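Local coordinates for endo-1,4-beta-mannanase (Eisenia fetida, PDB 5Y6T), which probably hydrolyses internal beta-1,4-mannosidic linkages in the backbone of mannans, as a cold-adapted glycoside hydrolase of family GH5, at residues E52-I55 with V56-K59; R127-D130 with L131-D135; D184-P187 with L188-S191; D304-I308 with T309-D313. All coordinates share one frame; numbering follows the deposited sequence. Where two conformers were deposited one is given.

Interaction 1: residues E52-I55 with V56-K59; sequences EDYI and VRIK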
loop_
_atom_site.group_PDB
_atom_site.type_symbol
_atom_site.label_atom_id
_atom_site.label_comp_id
_atom_site.label_asym_id
_atom_site.label_seq_id
_atom_site.Cartn_x
_atom_site.Cartn_y
_atom_site.Cartn_z
ATOM N N GLU A 52 1.099 12.040 -14.488
ATOM C CA GLU A 52 2.178 11.565 -15.348
ATOM C C GLU A 52 3.488 12.296 -15.101
ATOM O O GLU A 52 4.524 11.685 -15.196
ATOM C CB GLU A 52 1.747 11.634 -16.822
ATOM C CG GLU A 52 0.553 10.724 -17.092
ATOM C CD GLU A 52 -0.052 10.799 -18.520
ATOM O OE1 GLU A 52 0.505 11.498 -19.388
ATOM O OE2 GLU A 52 -1.065 10.098 -18.774
ATOM N N ASP A 53 3.422 13.592 -14.779
ATOM C CA ASP A 53 4.560 14.364 -14.414
ATOM C C ASP A 53 5.186 13.756 -13.133
ATOM O O ASP A 53 6.408 13.714 -13.025
ATOM C CB ASP A 53 4.158 15.833 -14.235
ATOM C CG ASP A 53 5.314 16.752 -13.959
ATOM O OD1 ASP A 53 6.215 16.852 -14.790
ATOM O OD2 ASP A 53 5.327 17.332 -12.877
ATOM N N TYR A 54 4.383 13.252 -12.188
ATOM C CA TYR A 54 5.021 12.659 -11.006
ATOM C C TYR A 54 5.853 11.460 -11.405
ATOM O O TYR A 54 6.921 11.216 -10.849
ATOM C CB TYR A 54 3.984 12.210 -10.007
ATOM C CG TYR A 54 3.403 13.303 -9.198
ATOM C CD1 TYR A 54 4.180 14.038 -8.342
ATOM C CD2 TYR A 54 2.036 13.519 -9.204
ATOM C CE1 TYR A 54 3.594 15.040 -7.552
ATOM C CE2 TYR A 54 1.459 14.493 -8.422
ATOM C CZ TYR A 54 2.243 15.234 -7.610
ATOM O OH TYR A 54 1.607 16.153 -6.846
ATOM N N ILE A 55 5.347 10.664 -12.345
ATOM C CA ILE A 55 6.091 9.461 -12.787
ATOM C C ILE A 55 7.426 9.848 -13.362
ATOM O O ILE A 55 8.497 9.312 -13.033
ATOM C CB ILE A 55 5.324 8.729 -13.874
ATOM C CG1 ILE A 55 4.072 8.030 -13.350
ATOM C CG2 ILE A 55 6.189 7.652 -14.490
ATOM C CD1 ILE A 55 3.187 7.498 -14.439
ATOM N N VAL A 56 7.365 10.810 -14.275
ATOM C CA VAL A 56 8.601 11.308 -14.877
ATOM C C VAL A 56 9.649 11.881 -13.871
ATOM O O VAL A 56 10.857 11.512 -13.947
ATOM C CB VAL A 56 8.306 12.339 -16.028
ATOM C CG1 VAL A 56 9.624 12.814 -16.634
ATOM C CG2 VAL A 56 7.461 11.664 -17.149
ATOM N N ARG A 57 9.183 12.721 -12.971
ATOM C CA ARG A 57 10.017 13.400 -11.991
ATOM C C ARG A 57 10.590 12.415 -10.990
ATOM O O ARG A 57 11.759 12.506 -10.662
ATOM C CB ARG A 57 9.241 14.500 -11.324
ATOM C CG ARG A 57 8.924 15.616 -12.332
ATOM C CD ARG A 57 8.641 16.938 -11.672
ATOM N NE ARG A 57 7.397 16.980 -10.935
ATOM C CZ ARG A 57 7.275 17.315 -9.661
ATOM N NH1 ARG A 57 8.330 17.597 -8.931
ATOM N NH2 ARG A 57 6.074 17.359 -9.109
ATOM N N ILE A 58 9.799 11.394 -10.619
ATOM C CA ILE A 58 10.323 10.341 -9.749
ATOM C C ILE A 58 11.453 9.568 -10.424
ATOM O O ILE A 58 12.522 9.391 -9.817
ATOM C CB ILE A 58 9.171 9.433 -9.243
ATOM C CG1 ILE A 58 8.332 10.221 -8.242
ATOM C CG2 ILE A 58 9.760 8.137 -8.681
ATOM C CD1 ILE A 58 7.037 9.579 -7.847
ATOM N N LYS A 59 11.239 9.143 -11.659
ATOM C CA LYS A 59 12.257 8.412 -12.366
ATOM C C LYS A 59 13.496 9.265 -12.542
ATOM O O LYS A 59 14.620 8.773 -12.448
ATOM C CB LYS A 59 11.743 7.817 -13.675
ATOM C CG LYS A 59 12.814 7.044 -14.456
ATOM C CD LYS A 59 13.161 5.718 -13.730
ATOM C CE LYS A 59 14.567 5.641 -13.145
ATOM N NZ LYS A 59 14.765 4.411 -12.300
#
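Arg57 folds back over the preceding helical turn to meet Asp53, four residues earlier. Its CB and CG pass close to a backbone carbonyl, CG lying 3.2 Å from Asp53 O, the same oxygen that accepts the i to i+4 bond from Arg57 N at 2.9 Å. CD then runs beside the carboxylate, 3.5 Å from Asp53 OD2. A bend at chi3 (-69°) turns NE onto that oxygen, and the salt bridge Arg57 NE to Asp53 OD2 closes at 2.9 Å. The bond is bent (143° at the hydrogen), and NE comes from above the carboxylate plane. It is a one-nitrogen grip: Arg57 NH2 lies about equally near Tyr54 CE1 (3.7 Å), which it approaches obliquely, and Asp53 OD2 (3.8 Å), with ring and guanidinium planes 35° apart. The guanidinium also makes a cation-pi contact with Phe338. Tyr54 itself is buried, its OH hydrogen-bonded to Gln32. This i, i+4 ion pair lies on helix 42-60, which links the parallel strands 20-28 and 65-72 in a beta-alpha-beta unit. Elsewhere on the same turns, Ile55 packs against Phe102, Val105 and Ala106 of the next helix, 95-108.

Interaction 2: residues R127-D130 with L131-D135; sequences RYRD and LIYDD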
loop_
_atom_site.group_PDB
_atom_site.type_symbol
_atom_site.label_atom_id
_atom_site.label_comp_id
_atom_site.label_asym_id
_atom_site.label_seq_id
_atom_site.Cartn_x
_atom_site.Cartn_y
_atom_site.Cartn_z
ATOM N N ARG A 127 -21.288 4.271 2.736
ATOM C CA ARG A 127 -21.362 3.203 1.721
ATOM C C ARG A 127 -20.153 2.320 1.760
ATOM O O ARG A 127 -20.271 1.081 1.599
ATOM C CB ARG A 127 -21.605 3.731 0.358
ATOM C CG ARG A 127 -22.985 4.381 0.109
ATOM C CD ARG A 127 -24.095 3.390 0.299
ATOM N NE ARG A 127 -25.317 3.934 -0.328
ATOM C CZ ARG A 127 -26.525 3.534 -0.023
ATOM N NH1 ARG A 127 -26.728 2.585 0.820
ATOM N NH2 ARG A 127 -27.583 4.126 -0.601
ATOM N N TYR A 128 -19.004 2.907 2.025
ATOM C CA TYR A 128 -17.768 2.133 2.159
ATOM C C TYR A 128 -17.798 1.306 3.458
ATOM O O TYR A 128 -17.546 0.087 3.473
ATOM C CB TYR A 128 -16.596 3.112 2.050
ATOM C CG TYR A 128 -15.231 2.704 2.588
ATOM C CD1 TYR A 128 -14.802 1.425 2.599
ATOM C CD2 TYR A 128 -14.315 3.701 3.014
ATOM C CE1 TYR A 128 -13.541 1.071 3.091
ATOM C CE2 TYR A 128 -13.070 3.401 3.464
ATOM C CZ TYR A 128 -12.661 2.081 3.569
ATOM O OH TYR A 128 -11.415 1.858 4.072
ATOM N N ARG A 129 -18.182 1.923 4.546
ATOM C CA ARG A 129 -18.289 1.187 5.804
ATOM C C ARG A 129 -19.217 0.000 5.655
ATOM O O ARG A 129 -18.927 -1.106 6.150
ATOM C CB ARG A 129 -18.744 2.087 6.940
ATOM C CG ARG A 129 -18.518 1.391 8.318
ATOM C CD ARG A 129 -19.037 2.149 9.516
ATOM N NE ARG A 129 -18.329 3.388 9.737
ATOM C CZ ARG A 129 -18.713 4.568 9.295
ATOM N NH1 ARG A 129 -19.823 4.681 8.554
ATOM N NH2 ARG A 129 -17.962 5.631 9.587
ATOM N N ASP A 130 -20.305 0.213 4.935
ATOM C CA ASP A 130 -21.253 -0.883 4.767
ATOM C C ASP A 130 -20.650 -2.064 3.971
ATOM O O ASP A 130 -21.071 -3.198 4.249
ATOM C CB ASP A 130 -22.521 -0.394 4.071
ATOM C CG ASP A 130 -23.431 0.447 5.006
ATOM O OD1 ASP A 130 -23.158 0.601 6.234
ATOM O OD2 ASP A 130 -24.358 1.086 4.452
ATOM N N LEU A 131 -19.656 -1.826 3.099
ATOM C CA LEU A 131 -18.943 -2.950 2.441
ATOM C C LEU A 131 -18.174 -3.807 3.433
ATOM O O LEU A 131 -17.961 -4.996 3.187
ATOM C CB LEU A 131 -18.019 -2.483 1.393
ATOM C CG LEU A 131 -18.605 -1.667 0.240
ATOM C CD1 LEU A 131 -17.530 -1.331 -0.760
ATOM C CD2 LEU A 131 -19.804 -2.396 -0.386
ATOM N N ILE A 132 -17.719 -3.190 4.510
ATOM C CA ILE A 132 -16.971 -3.908 5.549
ATOM C C ILE A 132 -17.860 -4.770 6.381
ATOM O O ILE A 132 -17.431 -5.779 6.967
ATOM C CB ILE A 132 -16.179 -2.889 6.411
ATOM C CG1 ILE A 132 -15.183 -2.078 5.559
ATOM C CG2 ILE A 132 -15.383 -3.625 7.471
ATOM C CD1 ILE A 132 -14.525 -0.912 6.262
ATOM N N TYR A 133 -19.106 -4.373 6.522
ATOM C CA TYR A 133 -20.080 -5.068 7.335
ATOM C C TYR A 133 -21.065 -5.971 6.597
ATOM O O TYR A 133 -21.744 -6.776 7.217
ATOM C CB TYR A 133 -20.893 -4.107 8.181
ATOM C CG TYR A 133 -20.150 -3.568 9.365
ATOM C CD1 TYR A 133 -19.304 -2.477 9.231
ATOM C CD2 TYR A 133 -20.275 -4.141 10.615
ATOM C CE1 TYR A 133 -18.621 -1.951 10.322
ATOM C CE2 TYR A 133 -19.563 -3.624 11.708
ATOM C CZ TYR A 133 -18.761 -2.503 11.541
ATOM O OH TYR A 133 -18.046 -1.970 12.650
ATOM N N ASP A 134 -21.237 -5.812 5.300
ATOM C CA ASP A 134 -22.291 -6.570 4.611
ATOM C C ASP A 134 -21.643 -7.279 3.403
ATOM O O ASP A 134 -21.314 -6.675 2.357
ATOM C CB ASP A 134 -23.383 -5.568 4.232
ATOM C CG ASP A 134 -24.516 -6.162 3.413
ATOM O OD1 ASP A 134 -24.350 -7.216 2.790
ATOM O OD2 ASP A 134 -25.592 -5.520 3.411
ATOM N N ASP A 135 -21.436 -8.581 3.543
ATOM C CA ASP A 135 -20.799 -9.361 2.508
ATOM C C ASP A 135 -21.525 -9.345 1.179
ATOM O O ASP A 135 -20.913 -9.535 0.142
ATOM C CB ASP A 135 -20.614 -10.804 2.995
ATOM C CG ASP A 135 -19.386 -10.957 3.907
ATOM O OD1 ASP A 135 -18.531 -10.010 3.978
ATOM O OD2 ASP A 135 -19.243 -12.045 4.542
#
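Tyr128 and Ile132, one helical turn apart, form the buried part of this contact. The CD1 methyl of Ile132 touches the tyrosine ring obliquely, 3.9 Å from Tyr128 CE1. Their surroundings are closely packed: Tyr128 stacks on Trp118 and bonds through OH to Asn119 O, while Leu131 and Ile132 both rest on Phe207 of helix 201-218. On the more exposed side, Arg129 and Tyr133 run alongside each other, pointing the same way, and Arg129 CG meets Tyr133 CE1 at 3.9 Å. Chi1 (-76°) carries the Tyr133 ring back over the turn and chi2 (84°) turns its edge to the backbone, CD1 lying 3.4 Å from Arg129 O. That oxygen accepts two N-H groups, from Ile132 N at 2.9 Å and from Tyr133 N at 3.3 Å. The guanidinium of Arg129 is engaged farther off, in a salt bridge with Asp197. Asp130 O receives a weak bond from Asp134 N at 2.8 Å. Helix 126-133 thus ends in mixed i+3 and i+4 bonds, several of them weak, and Asp134 leaves helical torsions to serve as N-cap of helix 135-152, its OD1 accepting from Lys137 N: a helix-to-helix junction with an aspartate at the corner.

Interaction 3: residues D184-P187 with L188-S191; sequences DTQP and LAGS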
loop_
_atom_site.group_PDB
_atom_site.type_symbol
_atom_site.label_atom_id
_atom_site.label_comp_id
_atom_site.label_asym_id
_atom_site.label_seq_id
_atom_site.Cartn_x
_atom_site.Cartn_y
_atom_site.Cartn_z
ATOM N N ASP A 184 -7.745 -10.286 18.477
ATOM C CA ASP A 184 -7.500 -9.655 19.758
ATOM C C ASP A 184 -6.578 -8.481 19.473
ATOM O O ASP A 184 -5.475 -8.648 18.966
ATOM C CB ASP A 184 -6.883 -10.682 20.711
ATOM C CG ASP A 184 -6.502 -10.064 22.050
ATOM O OD1 ASP A 184 -5.756 -9.078 22.057
ATOM O OD2 ASP A 184 -6.940 -10.608 23.093
ATOM N N THR A 185 -7.010 -7.269 19.824
ATOM C CA THR A 185 -6.234 -6.056 19.657
ATOM C C THR A 185 -5.614 -5.424 20.940
ATOM O O THR A 185 -5.243 -4.267 20.931
ATOM C CB THR A 185 -7.009 -4.964 18.911
ATOM O OG1 THR A 185 -8.195 -4.661 19.646
ATOM C CG2 THR A 185 -7.410 -5.441 17.482
ATOM N N GLN A 186 -5.468 -6.233 21.975
ATOM C CA GLN A 186 -4.762 -5.792 23.184
ATOM C C GLN A 186 -3.327 -5.361 22.871
ATOM O O GLN A 186 -2.869 -4.364 23.414
ATOM C CB GLN A 186 -4.865 -6.788 24.335
ATOM C CG GLN A 186 -6.271 -6.924 24.879
ATOM C CD GLN A 186 -6.806 -5.669 25.542
ATOM O OE1 GLN A 186 -6.199 -4.592 25.483
ATOM N NE2 GLN A 186 -7.966 -5.802 26.203
ATOM N N PRO A 187 -2.648 -6.001 21.929
ATOM C CA PRO A 187 -1.295 -5.423 21.614
ATOM C C PRO A 187 -1.266 -4.014 21.050
ATOM O O PRO A 187 -0.235 -3.375 21.090
ATOM C CB PRO A 187 -0.712 -6.432 20.600
ATOM C CG PRO A 187 -1.442 -7.700 20.899
ATOM C CD PRO A 187 -2.843 -7.274 21.259
ATOM N N LEU A 188 -2.394 -3.541 20.540
ATOM C CA LEU A 188 -2.581 -2.196 20.106
ATOM C C LEU A 188 -3.115 -1.218 21.165
ATOM O O LEU A 188 -3.293 -0.047 20.856
ATOM C CB LEU A 188 -3.522 -2.133 18.855
ATOM C CG LEU A 188 -3.085 -3.055 17.716
ATOM C CD1 LEU A 188 -3.957 -2.910 16.476
ATOM C CD2 LEU A 188 -1.592 -2.875 17.340
ATOM N N ALA A 189 -3.292 -1.678 22.402
ATOM C CA ALA A 189 -3.825 -0.782 23.470
ATOM C C ALA A 189 -2.817 0.315 23.699
ATOM O O ALA A 189 -1.586 0.046 23.781
ATOM C CB ALA A 189 -4.058 -1.576 24.769
ATOM N N GLY A 190 -3.302 1.544 23.778
ATOM C CA GLY A 190 -2.462 2.680 24.089
ATOM C C GLY A 190 -1.607 3.137 22.896
ATOM O O GLY A 190 -0.846 4.044 23.016
ATOM N N SER A 191 -1.778 2.515 21.713
ATOM C CA SER A 191 -0.914 2.847 20.555
ATOM C C SER A 191 -1.385 4.060 19.778
ATOM O O SER A 191 -0.679 4.563 18.956
ATOM C CB SER A 191 -0.910 1.622 19.626
ATOM O OG SER A 191 -2.174 1.463 18.992
HETATM O O HOH W 1 0.020 -0.748 21.963
#
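Helical backbone torsions at Gln186 (phi -58°, psi -35°), followed by a similar turn at Pro187, bring Ala189 N onto Gln186 O. The bond is 2.9 Å long from Ala189 N to Gln186 O and nearly straight at the hydrogen (166°), although the donor stands well above the carbonyl plane. One residue back, Leu188 N reaches Thr185 O at 3.0 Å, and the two successive i+3 bonds make a short 3-10 segment, 186-188. Its start is fixed by an Asx turn, Asp184 OD1 accepting from Gln186 N at 2.9 Å. Beyond it a type II beta turn runs from Leu188 to Ser191, with Gly190 at positive phi. Leu188 O takes two bonds there, from Ser191 N at 3.1 Å and from Ser191 OG at 2.6 Å. A water spans the two turns by donating to Pro187 O and Ala189 O. Beyond the two segments, Thr185 OG1 bonds to Ser173 O and Val176 N. The chemistry is thus mainly polar: consecutive turns in the long loop before helix 201-218 are held by backbone carbonyls, one aspartate, one serine and a water, with little apolar packing between them.

Interaction 4: residues D304-I308 with T309-D313; sequences DGRSI and TDQFD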
loop_
_atom_site.group_PDB
_atom_site.type_symbol
_atom_site.label_atom_id
_atom_site.label_comp_id
_atom_site.label_asym_id
_atom_site.label_seq_id
_atom_site.Cartn_x
_atom_site.Cartn_y
_atom_site.Cartn_z
ATOM N N ASP A 304 12.560 11.939 13.552
ATOM C CA ASP A 304 13.153 12.315 14.850
ATOM C C ASP A 304 14.360 13.225 14.657
ATOM O O ASP A 304 15.180 13.360 15.605
ATOM C CB ASP A 304 13.552 11.033 15.642
ATOM C CG ASP A 304 14.708 10.274 15.016
ATOM O OD1 ASP A 304 15.047 10.513 13.827
ATOM O OD2 ASP A 304 15.189 9.365 15.716
ATOM N N GLY A 305 14.489 13.792 13.440
ATOM C CA GLY A 305 15.692 14.589 13.049
ATOM C C GLY A 305 16.659 13.933 12.061
ATOM O O GLY A 305 17.475 14.616 11.429
ATOM N N ARG A 306 16.610 12.595 11.900
ATOM C CA ARG A 306 17.470 11.949 10.980
ATOM C C ARG A 306 17.080 12.433 9.565
ATOM O O ARG A 306 15.985 12.875 9.321
ATOM C CB ARG A 306 17.390 10.427 11.060
ATOM C CG ARG A 306 16.031 9.844 10.733
ATOM C CD ARG A 306 15.949 8.363 11.127
ATOM N NE ARG A 306 16.094 8.235 12.572
ATOM C CZ ARG A 306 16.716 7.261 13.214
ATOM N NH1 ARG A 306 17.205 6.217 12.575
ATOM N NH2 ARG A 306 16.776 7.307 14.536
ATOM N N SER A 307 18.011 12.348 8.628
ATOM C CA SER A 307 17.772 12.906 7.320
ATOM C C SER A 307 17.037 11.883 6.456
ATOM O O SER A 307 17.112 10.659 6.716
ATOM C CB SER A 307 19.047 13.253 6.605
ATOM O OG SER A 307 19.731 12.093 6.277
ATOM N N ILE A 308 16.408 12.405 5.410
ATOM C CA ILE A 308 15.776 11.557 4.385
ATOM C C ILE A 308 16.768 10.522 3.814
ATOM O O ILE A 308 16.424 9.354 3.531
ATOM C CB ILE A 308 15.184 12.411 3.243
ATOM C CG1 ILE A 308 14.231 11.532 2.391
ATOM C CG2 ILE A 308 16.276 13.094 2.374
ATOM C CD1 ILE A 308 12.881 11.345 3.032
ATOM N N THR A 309 18.029 10.910 3.628
ATOM C CA THR A 309 19.021 9.978 3.096
ATOM C C THR A 309 19.300 8.864 4.094
ATOM O O THR A 309 19.508 7.720 3.704
ATOM C CB THR A 309 20.282 10.777 2.697
ATOM O OG1 THR A 309 19.936 11.607 1.563
ATOM C CG2 THR A 309 21.409 9.881 2.351
ATOM N N ASP A 310 19.398 9.222 5.386
ATOM C CA ASP A 310 19.562 8.221 6.431
ATOM C C ASP A 310 18.432 7.152 6.385
ATOM O O ASP A 310 18.695 5.955 6.597
ATOM C CB ASP A 310 19.513 8.848 7.824
ATOM C CG ASP A 310 20.747 9.666 8.179
ATOM O OD1 ASP A 310 21.853 9.462 7.582
ATOM O OD2 ASP A 310 20.517 10.568 9.027
ATOM N N GLN A 311 17.218 7.603 6.124
ATOM C CA GLN A 311 16.085 6.739 6.152
ATOM C C GLN A 311 16.106 5.792 4.952
ATOM O O GLN A 311 15.989 4.571 5.115
ATOM C CB GLN A 311 14.835 7.590 6.196
ATOM C CG GLN A 311 14.644 8.429 7.448
ATOM C CD GLN A 311 13.535 9.433 7.375
ATOM O OE1 GLN A 311 13.342 10.107 6.341
ATOM N NE2 GLN A 311 12.752 9.558 8.459
ATOM N N PHE A 312 16.274 6.312 3.738
ATOM C CA PHE A 312 16.401 5.426 2.548
ATOM C C PHE A 312 17.588 4.500 2.678
ATOM O O PHE A 312 17.486 3.277 2.327
ATOM C CB PHE A 312 16.537 6.190 1.264
ATOM C CG PHE A 312 15.214 6.693 0.721
ATOM C CD1 PHE A 312 14.697 7.908 1.119
ATOM C CD2 PHE A 312 14.554 5.958 -0.262
ATOM C CE1 PHE A 312 13.488 8.385 0.608
ATOM C CE2 PHE A 312 13.322 6.393 -0.767
ATOM C CZ PHE A 312 12.806 7.640 -0.392
ATOM N N ASP A 313 18.687 5.001 3.231
ATOM C CA ASP A 313 19.860 4.163 3.405
ATOM C C ASP A 313 19.569 2.961 4.336
ATOM O O ASP A 313 20.021 1.865 4.099
ATOM C CB ASP A 313 21.102 4.966 3.902
ATOM C CG ASP A 313 22.386 4.159 3.747
ATOM O OD1 ASP A 313 22.858 4.041 2.578
ATOM O OD2 ASP A 313 22.836 3.536 4.746
#
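Ser307 and Asp310 exchange side-chain-to-backbone bonds at the start of helix 308-317, each satisfying the other's N-H. Ser307 OG accepts from Asp310 N at 3.0 Å, almost straight (166°), while Asp310 OD2 takes Ser307 N at 3.1 Å, approached from above the carboxylate plane. This reciprocal pair is a capping box with Ser307 as N-cap. The serine hydroxyl can reach inward because chi1 (68°) sets OG between the backbone N and the carbonyl carbon. Close by, Ser307 O receives Gln311 N, and Ile308 O receives Phe312 N at 3.1 Å, beginning the regular i to i+4 ladder.

Around the box lie van der Waals contacts. Ile308 and Phe312 run side by side, with CG1 of Ile308 3.7 Å from Phe312 CE1, and the ring turns its edge to Ile308 O. The aliphatic parts of Arg306 and Gln311 cross at a slant, Arg306 CG 3.8 Å from Gln311 CG. Farther out, Asp304 positions that arginine. The guanidinium grips the carboxylate side-on, Arg306 NE to Asp304 OD1 at 2.8 Å and Arg306 NH2 to Asp304 OD2 at 2.9 Å, both nearly in the guanidinium plane. OD1 also accepts from Arg306 N, an Asx turn, on the opposite face of the carboxylate from NE.

Next, Gln300 OE1 accepts from Ile308 N, and Gln311 NE2 is bound to Ser299 O. The cap thus joins the loop after strand 293-297 to helix 308-317, whose Phe312 packs on Leu345 and Leu348 of helix 338-348, on strand 322-325, and edge-to-face on Phe298.

Overall arrangement
The four contacts are local turns and helix segments spaced round the periphery of one (beta/alpha)8 barrel, the fold expected of a GH5 enzyme, with centres 19 to 22 Å from that of the chain. They follow one another along the sequence without interleaving. Interactions 1 and 4 are nearest in space, centres 22 Å apart, on helices 42-60 and 308-317. Interactions 2 and 3 are 24 Å apart: interaction 2 packs on helix 201-218, and interaction 3 lies in the loop that leads into it. Interactions 1 and 2, 35 Å apart, lie on opposite sides of the centre, as do interactions 1 and 3 and interactions 2 and 4. None touches another; each belongs to a separate part of the shell round the parallel strands.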